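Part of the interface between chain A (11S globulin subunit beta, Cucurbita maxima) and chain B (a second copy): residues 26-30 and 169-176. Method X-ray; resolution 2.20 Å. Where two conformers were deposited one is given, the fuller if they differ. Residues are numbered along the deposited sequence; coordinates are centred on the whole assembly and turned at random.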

ATOM      1  N   ALA A  26      17.617   2.154   2.234  1.00 62.04           N
ATOM      2  CA  ALA A  26      17.569   3.366   3.100  1.00 65.67           C
ATOM      3  C   ALA A  26      17.556   4.650   2.277  1.00 66.30           C
ATOM      4  O   ALA A  26      18.183   4.736   1.216  1.00 69.17           O
ATOM      5  CB  ALA A  26      18.762   3.381   4.051  1.00 62.05           C
ATOM      6  N   CYS A  27      16.834   5.645   2.779  1.00 56.53           N
ATOM      7  CA  CYS A  27      16.732   6.944   2.130  1.00 51.96           C
ATOM      8  C   CYS A  27      17.912   7.817   2.554  1.00 47.79           C
ATOM      9  O   CYS A  27      18.249   7.863   3.727  1.00 48.69           O
ATOM     10  CB  CYS A  27      15.431   7.620   2.557  1.00 51.44           C
ATOM     11  SG  CYS A  27      13.917   7.032   1.731  1.00 51.31           S
ATOM     12  N   ARG A  28      18.546   8.497   1.603  1.00 56.73           N
ATOM     13  CA  ARG A  28      19.666   9.387   1.925  1.00 61.75           C
ATOM     14  C   ARG A  28      19.112  10.798   2.115  1.00 56.84           C
ATOM     15  O   ARG A  28      18.991  11.562   1.160  1.00 50.04           O
ATOM     16  CB  ARG A  28      20.706   9.394   0.802  1.00 63.86           C
ATOM     17  CG  ARG A  28      21.538   8.132   0.717  1.00 76.60           C
ATOM     18  CD  ARG A  28      22.934   8.425   0.164  1.00 88.36           C
ATOM     19  NE  ARG A  28      22.915   8.896  -1.221  1.00 90.83           N
ATOM     20  CZ  ARG A  28      24.006   9.162  -1.938  1.00 87.72           C
ATOM     21  NH1 ARG A  28      25.210   9.009  -1.400  1.00 82.44           N
ATOM     22  NH2 ARG A  28      23.893   9.571  -3.196  1.00 83.06           N
ATOM     23  N   LEU A  29      18.785  11.128   3.357  1.00 51.07           N
ATOM     24  CA  LEU A  29      18.195  12.416   3.685  1.00 49.72           C
ATOM     25  C   LEU A  29      19.045  13.266   4.612  1.00 51.77           C
ATOM     26  O   LEU A  29      18.513  13.948   5.490  1.00 55.46           O
ATOM     27  CB  LEU A  29      16.847  12.186   4.346  1.00 38.79           C
ATOM     28  CG  LEU A  29      15.916  11.220   3.624  1.00 37.60           C
ATOM     29  CD1 LEU A  29      14.696  10.952   4.498  1.00 28.31           C
ATOM     30  CD2 LEU A  29      15.521  11.818   2.278  1.00 35.19           C
ATOM     31  N   GLU A  30      20.356  13.236   4.423  1.00 52.23           N
ATOM     32  CA  GLU A  30      21.247  14.017   5.272  1.00 52.70           C
ATOM     33  C   GLU A  30      21.704  15.307   4.614  1.00 43.86           C
ATOM     34  O   GLU A  30      22.129  16.229   5.299  1.00 52.49           O
ATOM     35  CB  GLU A  30      22.453  13.171   5.681  1.00 60.53           C
ATOM     36  CG  GLU A  30      22.106  12.074   6.665  1.00 77.48           C
ATOM     37  CD  GLU A  30      23.291  11.176   6.999  1.00 94.78           C
ATOM     38  OE1 GLU A  30      23.177  10.367   7.953  1.00 99.55           O
ATOM     39  OE2 GLU A  30      24.332  11.270   6.304  1.00 98.60           O
TER
ATOM     40  N   GLN B 169       6.147   7.088   5.254  1.00 40.59           N
ATOM     41  CA  GLN B 169       6.461   7.276   3.843  1.00 47.98           C
ATOM     42  C   GLN B 169       7.952   7.449   3.570  1.00 50.88           C
ATOM     43  O   GLN B 169       8.343   7.729   2.437  1.00 42.91           O
ATOM     44  CB  GLN B 169       5.721   8.494   3.286  1.00 44.06           C
ATOM     45  CG  GLN B 169       4.207   8.467   3.475  1.00 57.54           C
ATOM     46  CD  GLN B 169       3.503   9.519   2.622  1.00 56.49           C
ATOM     47  OE1 GLN B 169       4.153  10.325   1.952  1.00 51.22           O
ATOM     48  NE2 GLN B 169       2.175   9.517   2.648  1.00 49.61           N
ATOM     49  N   ILE B 170       8.785   7.299   4.596  1.00 42.99           N
ATOM     50  CA  ILE B 170      10.216   7.460   4.394  1.00 54.02           C
ATOM     51  C   ILE B 170      10.859   6.146   3.960  1.00 55.51           C
ATOM     52  O   ILE B 170      10.867   5.815   2.775  1.00 59.58           O
ATOM     53  CB  ILE B 170      10.911   7.966   5.668  1.00 51.91           C
ATOM     54  CG1 ILE B 170      10.236   9.252   6.151  1.00 53.64           C
ATOM     55  CG2 ILE B 170      12.385   8.229   5.378  1.00 46.49           C
ATOM     56  CD1 ILE B 170      10.675   9.686   7.527  1.00 53.00           C
ATOM     57  N   ASP B 171      11.408   5.410   4.920  1.00 58.42           N
ATOM     58  CA  ASP B 171      12.046   4.128   4.633  1.00 59.08           C
ATOM     59  C   ASP B 171      11.812   3.223   5.837  1.00 52.69           C
ATOM     60  O   ASP B 171      11.382   3.693   6.888  1.00 54.42           O
ATOM     61  CB  ASP B 171      13.545   4.328   4.351  1.00 54.08           C
ATOM     62  CG  ASP B 171      14.292   4.875   5.537  1.00 58.74           C
ATOM     63  OD1 ASP B 171      15.418   5.391   5.345  1.00 68.37           O
ATOM     64  OD2 ASP B 171      13.760   4.785   6.664  1.00 59.15           O
ATOM     65  N   PRO B 172      12.112   1.921   5.708  1.00 54.25           N
ATOM     66  CA  PRO B 172      11.924   0.927   6.773  1.00 58.12           C
ATOM     67  C   PRO B 172      12.785   1.097   8.010  1.00 52.86           C
ATOM     68  O   PRO B 172      13.012   0.143   8.753  1.00 59.51           O
ATOM     69  CB  PRO B 172      12.201  -0.387   6.058  1.00 62.20           C
ATOM     70  CG  PRO B 172      13.312   0.002   5.139  1.00 66.81           C
ATOM     71  CD  PRO B 172      12.818   1.316   4.563  1.00 58.12           C
ATOM     72  N   TYR B 173      13.238   2.318   8.243  1.00 49.05           N
ATOM     73  CA  TYR B 173      14.083   2.611   9.383  1.00 49.38           C
ATOM     74  C   TYR B 173      13.424   3.583  10.372  1.00 52.63           C
ATOM     75  O   TYR B 173      12.944   4.656  10.008  1.00 45.36           O
ATOM     76  CB  TYR B 173      15.426   3.172   8.904  0.50 52.25           C
ATOM     77  CG  TYR B 173      16.276   2.147   8.185  0.50 51.86           C
ATOM     78  CD1 TYR B 173      16.807   1.058   8.868  0.50 43.03           C
ATOM     79  CD2 TYR B 173      16.534   2.254   6.819  0.50 50.52           C
ATOM     80  CE1 TYR B 173      17.572   0.098   8.215  0.50 55.28           C
ATOM     81  CE2 TYR B 173      17.298   1.299   6.154  0.50 53.74           C
ATOM     82  CZ  TYR B 173      17.814   0.224   6.858  0.50 58.14           C
ATOM     83  OH  TYR B 173      18.574  -0.722   6.206  0.50 64.84           O
ATOM     84  N   LEU B 174      13.382   3.154  11.630  1.00 48.83           N
ATOM     85  CA  LEU B 174      12.770   3.902  12.712  1.00 47.59           C
ATOM     86  C   LEU B 174      13.534   5.174  13.110  1.00 47.98           C
ATOM     87  O   LEU B 174      14.747   5.154  13.333  1.00 50.73           O
ATOM     88  CB  LEU B 174      12.602   2.969  13.911  1.00 50.51           C
ATOM     89  CG  LEU B 174      11.723   3.429  15.069  1.00 51.52           C
ATOM     90  CD1 LEU B 174      10.351   3.769  14.538  1.00 52.95           C
ATOM     91  CD2 LEU B 174      11.644   2.330  16.121  1.00 43.58           C
ATOM     92  N   ARG B 175      12.804   6.282  13.181  1.00 41.15           N
ATOM     93  CA  ARG B 175      13.375   7.573  13.536  1.00 36.58           C
ATOM     94  C   ARG B 175      12.531   8.198  14.652  1.00 47.24           C
ATOM     95  O   ARG B 175      11.308   8.264  14.548  1.00 39.55           O
ATOM     96  CB  ARG B 175      13.371   8.505  12.319  0.50 38.55           C
ATOM     97  CG  ARG B 175      14.094   7.971  11.087  0.50 46.84           C
ATOM     98  CD  ARG B 175      14.084   8.991   9.955  0.50 49.18           C
ATOM     99  NE  ARG B 175      14.950   8.620   8.836  0.50 44.12           N
ATOM    100  CZ  ARG B 175      14.771   7.553   8.062  0.50 50.29           C
ATOM    101  NH1 ARG B 175      13.750   6.732   8.276  0.50 40.26           N
ATOM    102  NH2 ARG B 175      15.615   7.308   7.066  0.50 46.95           N
ATOM    103  N   LYS B 176      13.165   8.647  15.727  1.00 46.39           N
ATOM    104  CA  LYS B 176      12.401   9.300  16.773  1.00 42.40           C
ATOM    105  C   LYS B 176      12.926  10.715  16.989  1.00 40.41           C
ATOM    106  O   LYS B 176      14.103  10.920  17.279  1.00 46.13           O
ATOM    107  CB  LYS B 176      12.416   8.500  18.081  1.00 45.54           C
ATOM    108  CG  LYS B 176      11.421   9.075  19.087  1.00 37.47           C
ATOM    109  CD  LYS B 176      11.133   8.193  20.278  1.00 41.17           C
ATOM    110  CE  LYS B 176      10.321   8.985  21.308  1.00 42.97           C
ATOM    111  NZ  LYS B 176      10.006   8.211  22.522  1.00 40.16           N
TER

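What holds the two chains together by polar means? A single hydrogen bond crosses between these stretches, from the backbone N of Cys A27 to OD1 of Asp B171, at 2.9 Å and with an N-H...acceptor angle of 174°, close to linear. Asp B171 can make it because its CA-to-CB bond points toward chain A and its chi1 lies in the p well at 63°, a combination that sets OD1 in line with the amide. The bond ties a side chain of one copy to the main chain of the other.

Why does the carboxylate of Asp B171 stay in that orientation? It is gripped from within its own chain. Arg B175 lays its guanidinium alongside it, with NH2 donating to OD1 at 2.6 Å and NH1 donating to OD2 at 2.5 Å, a two-pronged salt bridge. The backbone N of Tyr B173 adds a hydrogen bond to OD2 at 3.0 Å. OD1 therefore accepts from both Arg B175 and Cys A27, while OD2 is occupied inside chain B.

How does Arg B175 reach so far back along its own chain? Its chi1 is m, chi2 and chi3 are both t, and the extended chain carries the head group to the aspartate; chi4, at 64°, then turns the guanidinium so that both terminal nitrogens meet the two carboxylate oxygens. Its contact with chain A is slight: NH2 lies 4.3 Å from O of Cys A27, which sits at the edge of the guanidinium near its plane, too far for a hydrogen bond. Its main service to the contact is thus indirect, through Asp B171.

Where do the apolar side chains meet? Two of them converge on the methyl CG2 of Ile B170. Leu A29, in the m,t rotamer, brings CD1 to 3.7 Å from that CG2, and SG of Cys A27 lies 4.1 Å from it. With chi1 at -78° (m), the same sulfur, which is covalently bonded elsewhere in the structure, also comes within 3.4 Å of the backbone O of Ile B170.

What does Tyr B173 contribute? Its CA-to-CB bond points toward chain A, and chi1 of -69° (m) with chi2 of -67° carries the ring to Ala A26, whose CB comes within 3.3 Å of CE2. This is a tight apolar contact, and the methyl approaches the ring obliquely. Tyr B173 was modelled in two conformers, as was Arg B175, so these angles describe one of the alternatives for each.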